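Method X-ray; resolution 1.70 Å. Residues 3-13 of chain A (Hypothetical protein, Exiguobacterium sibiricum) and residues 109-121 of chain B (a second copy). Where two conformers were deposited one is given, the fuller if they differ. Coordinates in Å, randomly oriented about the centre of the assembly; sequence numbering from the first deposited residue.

Chain A, residues 3-13: TDWQQALDRHV
Chain B (109-121) GVTDSTTGWLLEA

Two helices from two copies of one protein pack at an angle of 46° between their N-to-C directions, signed crossing -46°. Their axes approach to 8.5 Å. The helix from Asp A4 to Val A13 follows Thr A3, which is at the N-cap (phi/psi -75/170, chi1 p). The helix from Thr B114 to Ala B121 follows Ser B113, also an N-cap (-71/166, chi1 p). Gln A6 N donates to Thr A3 OG1 at 3.1 Å, and Gly B116 N donates to Ser B113 OG at 2.9 Å. Within each stretch, phi/psi stay near -65/-42 and i to i+4 backbone bonds hold the helix, from Gln A7 N to Thr A3 O (2.8 Å) and from Trp B117 N to Ser B113 O (2.9 Å) onward; both helices continue later in their chains.

The backbones come closest at Ala A8 and Gly B116, whose CA atoms are 4.6 Å apart. The register runs from Trp A5 CA–Thr B115 CA, 6.1 Å, to His A12 CA–Glu B120 CA, 7.0 Å. Ala A8 CB lies 3.9 Å from Gly B116 CA. A CB on Gly B116 would clash with Asp B112 OD1 in its own chain.

Leu B119 has the most surface covered. It points toward chain A with chi1 t and chi2 p. Leu B119 CD2 is 3.4 Å from Ala A8 O, 3.9 Å from Ala A8 CB, 3.6 Å from Leu A9 CD2 and 3.9 Å from His A12 CB. One methyl group therefore meets three residues. Leu A9 is m, t; its CA-to-CB bond points sideways, but its end comes nearer.

His A12 points toward chain B, with chi1 m and chi2 -81°. His A12 NE2 donates to Asp B112 OD2 at 2.8 Å, with a 159° angle at the hydrogen. The oxygen lies at the ring edge, so the bond is nearly in plane. Glu B120 CA lies over one ring face. His A12 CE1 is 3.6 Å from Glu B120 CB.

Arg A11 is extended, with chi1 to chi3 all t and chi4 164°. Arg A11 NH1 and NH2 both donate to Thr B111 O, each at 2.9 Å. This carbonyl lies at the guanidinium edge, where two N-H groups can converge on it. Asp B112 CG lies over one face. The salt bridge from Arg A11 NH1 to Asp B112 OD1, 3.3 Å, is thus one of charge alone. Asp B112 (-160/158, chi1 t) also accepts from Ser B113 N through OD1 at 2.8 Å.

Two waters join the N-terminal ends. Water 1 donates to Asp A4 O (2.8 Å) and Gln A7 OE1 (2.7 Å) and accepts from Ser B113 OG (2.8 Å). Water 2 donates to Asp A4 OD2 (2.8 Å) and accepts from Thr B115 N (3.1 Å).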

# COMPACT_ATOMS: atom_id res chain seq x y z
N THR A 3 -21.65 3.97 -3.44
CA THR A 3 -21.27 5.14 -2.68
C THR A 3 -19.93 5.70 -3.11
O THR A 3 -19.16 5.06 -3.85
CB THR A 3 -21.13 4.74 -1.18
OG1 THR A 3 -20.07 3.81 -1.07
CG2 THR A 3 -22.45 4.11 -0.63
N ASP A 4 -19.62 6.89 -2.60
CA ASP A 4 -18.35 7.51 -2.93
C ASP A 4 -17.14 6.66 -2.46
O ASP A 4 -16.14 6.54 -3.20
CB ASP A 4 -18.31 8.94 -2.40
CG ASP A 4 -18.88 9.95 -3.41
OD1 ASP A 4 -19.82 9.58 -4.14
OD2 ASP A 4 -18.35 11.10 -3.50
N TRP A 5 -17.25 6.01 -1.31
CA TRP A 5 -16.16 5.11 -0.87
C TRP A 5 -16.08 3.86 -1.74
O TRP A 5 -14.99 3.39 -2.04
CB TRP A 5 -16.26 4.75 0.62
CG TRP A 5 -17.41 3.85 1.02
CD1 TRP A 5 -18.64 4.23 1.46
CD2 TRP A 5 -17.39 2.43 1.06
NE1 TRP A 5 -19.43 3.12 1.73
CE2 TRP A 5 -18.66 2.00 1.52
CE3 TRP A 5 -16.42 1.46 0.76
CZ2 TRP A 5 -18.98 0.63 1.68
CZ3 TRP A 5 -16.74 0.13 0.90
CH2 TRP A 5 -18.01 -0.28 1.37
N GLN A 6 -17.23 3.28 -2.16
CA GLN A 6 -17.19 2.12 -3.05
C GLN A 6 -16.57 2.48 -4.39
O GLN A 6 -15.79 1.69 -4.96
CB GLN A 6 -18.57 1.55 -3.30
CG GLN A 6 -19.17 0.85 -2.05
CD GLN A 6 -20.67 0.65 -2.05
OE1 GLN A 6 -21.44 1.39 -2.64
NE2 GLN A 6 -21.09 -0.35 -1.30
N GLN A 7 -16.92 3.67 -4.90
CA GLN A 7 -16.32 4.19 -6.13
C GLN A 7 -14.81 4.32 -6.01
O GLN A 7 -14.06 3.95 -6.92
CB GLN A 7 -16.92 5.55 -6.44
CG GLN A 7 -16.31 6.22 -7.61
CD GLN A 7 -16.95 7.62 -7.94
OE1 GLN A 7 -17.17 8.49 -7.07
NE2 GLN A 7 -17.26 7.80 -9.22
N ALA A 8 -14.36 4.84 -4.87
CA ALA A 8 -12.93 5.07 -4.59
C ALA A 8 -12.18 3.75 -4.54
O ALA A 8 -11.11 3.57 -5.14
CB ALA A 8 -12.80 5.73 -3.32
N LEU A 9 -12.76 2.78 -3.83
CA LEU A 9 -12.14 1.47 -3.76
C LEU A 9 -12.09 0.80 -5.13
O LEU A 9 -11.07 0.22 -5.46
CB LEU A 9 -12.78 0.57 -2.71
CG LEU A 9 -12.42 0.81 -1.25
CD1 LEU A 9 -13.36 0.03 -0.29
CD2 LEU A 9 -10.93 0.54 -1.00
N ASP A 10 -13.19 0.82 -5.89
CA ASP A 10 -13.22 0.21 -7.22
C ASP A 10 -12.10 0.85 -8.09
O ASP A 10 -11.36 0.16 -8.81
CB ASP A 10 -14.59 0.36 -7.83
CG ASP A 10 -14.73 -0.36 -9.15
OD1 ASP A 10 -14.56 -1.58 -9.16
OD2 ASP A 10 -14.98 0.30 -10.19
N ARG A 11 -11.96 2.15 -8.00
CA ARG A 11 -10.92 2.88 -8.79
C ARG A 11 -9.50 2.45 -8.41
O ARG A 11 -8.71 2.02 -9.25
CB ARG A 11 -11.11 4.38 -8.62
CG ARG A 11 -10.05 5.25 -9.28
CD ARG A 11 -10.43 6.69 -9.30
NE ARG A 11 -9.33 7.53 -9.84
CZ ARG A 11 -9.49 8.78 -10.26
NH1 ARG A 11 -10.66 9.36 -10.22
NH2 ARG A 11 -8.44 9.45 -10.75
N HIS A 12 -9.17 2.61 -7.13
CA HIS A 12 -7.82 2.44 -6.63
C HIS A 12 -7.43 0.99 -6.50
O HIS A 12 -6.29 0.61 -6.82
CB HIS A 12 -7.61 3.28 -5.35
CG HIS A 12 -7.64 4.75 -5.61
ND1 HIS A 12 -6.53 5.44 -6.10
CD2 HIS A 12 -8.63 5.66 -5.53
CE1 HIS A 12 -6.87 6.70 -6.33
NE2 HIS A 12 -8.14 6.86 -6.01
N VAL A 13 -8.35 0.12 -6.08
CA VAL A 13 -8.03 -1.30 -6.10
C VAL A 13 -7.92 -1.81 -7.55
O VAL A 13 -7.06 -2.62 -7.88
CB VAL A 13 -8.99 -2.20 -5.25
CG1 VAL A 13 -8.51 -3.64 -5.34
CG2 VAL A 13 -9.04 -1.77 -3.80
N GLY B 109 -3.30 17.30 -14.09
CA GLY B 109 -4.63 16.99 -14.65
C GLY B 109 -5.37 15.75 -14.12
O GLY B 109 -6.35 15.31 -14.75
N VAL B 110 -4.95 15.19 -12.99
CA VAL B 110 -5.73 14.06 -12.41
C VAL B 110 -6.91 14.60 -11.64
O VAL B 110 -6.77 15.60 -10.91
CB VAL B 110 -4.92 13.17 -11.53
CG1 VAL B 110 -5.85 12.18 -10.79
CG2 VAL B 110 -3.93 12.41 -12.36
N THR B 111 -8.08 14.00 -11.89
CA THR B 111 -9.31 14.34 -11.21
C THR B 111 -9.78 13.16 -10.33
O THR B 111 -9.70 12.02 -10.76
CB THR B 111 -10.41 14.70 -12.21
OG1 THR B 111 -9.90 15.65 -13.17
CG2 THR B 111 -11.61 15.30 -11.49
N ASP B 112 -10.20 13.44 -9.11
CA ASP B 112 -10.74 12.39 -8.20
C ASP B 112 -11.55 13.10 -7.15
O ASP B 112 -11.40 14.31 -6.95
CB ASP B 112 -9.59 11.57 -7.57
CG ASP B 112 -10.03 10.19 -7.00
OD1 ASP B 112 -11.27 9.89 -6.98
OD2 ASP B 112 -9.08 9.45 -6.61
N SER B 113 -12.46 12.35 -6.52
CA SER B 113 -13.27 12.85 -5.42
C SER B 113 -12.44 13.05 -4.16
O SER B 113 -11.31 12.60 -4.09
CB SER B 113 -14.37 11.85 -5.12
OG SER B 113 -13.83 10.64 -4.64
N THR B 114 -12.99 13.77 -3.18
CA THR B 114 -12.38 13.90 -1.85
C THR B 114 -12.09 12.52 -1.25
O THR B 114 -11.01 12.23 -0.73
CB THR B 114 -13.32 14.71 -0.89
OG1 THR B 114 -13.71 15.94 -1.51
CG2 THR B 114 -12.64 15.03 0.42
N THR B 115 -13.08 11.64 -1.35
CA THR B 115 -12.92 10.28 -0.79
C THR B 115 -11.85 9.49 -1.54
O THR B 115 -11.03 8.78 -0.94
CB THR B 115 -14.28 9.53 -0.79
OG1 THR B 115 -15.23 10.39 -0.15
CG2 THR B 115 -14.18 8.38 -0.06
N GLY B 116 -11.81 9.61 -2.86
CA GLY B 116 -10.74 9.01 -3.64
C GLY B 116 -9.35 9.52 -3.33
O GLY B 116 -8.44 8.72 -3.18
N TRP B 117 -9.18 10.81 -3.14
CA TRP B 117 -7.89 11.35 -2.75
C TRP B 117 -7.43 10.90 -1.37
O TRP B 117 -6.26 10.62 -1.15
CB TRP B 117 -7.88 12.89 -2.83
CG TRP B 117 -7.68 13.41 -4.24
CD1 TRP B 117 -8.59 14.08 -5.02
CD2 TRP B 117 -6.49 13.28 -5.04
NE1 TRP B 117 -8.03 14.37 -6.25
CE2 TRP B 117 -6.75 13.89 -6.29
CE3 TRP B 117 -5.24 12.71 -4.81
CZ2 TRP B 117 -5.80 13.95 -7.29
CZ3 TRP B 117 -4.28 12.78 -5.82
CH2 TRP B 117 -4.59 13.41 -7.04
N LEU B 118 -8.35 10.85 -0.41
CA LEU B 118 -8.03 10.32 0.89
C LEU B 118 -7.59 8.85 0.83
O LEU B 118 -6.64 8.45 1.51
CB LEU B 118 -9.21 10.52 1.80
CG LEU B 118 -9.53 11.93 2.28
CD1 LEU B 118 -10.95 12.12 2.87
CD2 LEU B 118 -8.43 12.51 3.18
N LEU B 119 -8.25 8.07 -0.01
CA LEU B 119 -7.79 6.69 -0.23
C LEU B 119 -6.44 6.65 -0.98
O LEU B 119 -5.56 5.82 -0.65
CB LEU B 119 -8.84 5.85 -0.96
CG LEU B 119 -8.46 4.41 -1.38
CD1 LEU B 119 -8.00 3.58 -0.17
CD2 LEU B 119 -9.67 3.78 -2.09
N GLU B 120 -6.23 7.53 -1.97
CA GLU B 120 -4.99 7.53 -2.73
C GLU B 120 -3.81 7.78 -1.82
O GLU B 120 -2.78 7.13 -1.97
CB GLU B 120 -5.04 8.59 -3.83
CG GLU B 120 -3.86 8.62 -4.82
CD GLU B 120 -2.56 9.20 -4.23
OE1 GLU B 120 -2.66 10.06 -3.33
OE2 GLU B 120 -1.44 8.82 -4.64
N ALA B 121 -3.96 8.64 -0.83
CA ALA B 121 -2.83 9.01 -0.01
C ALA B 121 -2.56 7.80 0.88
O ALA B 121 -1.41 7.50 1.17
CB ALA B 121 -3.15 10.24 0.82
O HOH W 1 -15.27 8.33 -5.10
O HOH W 2 -16.02 12.02 -2.18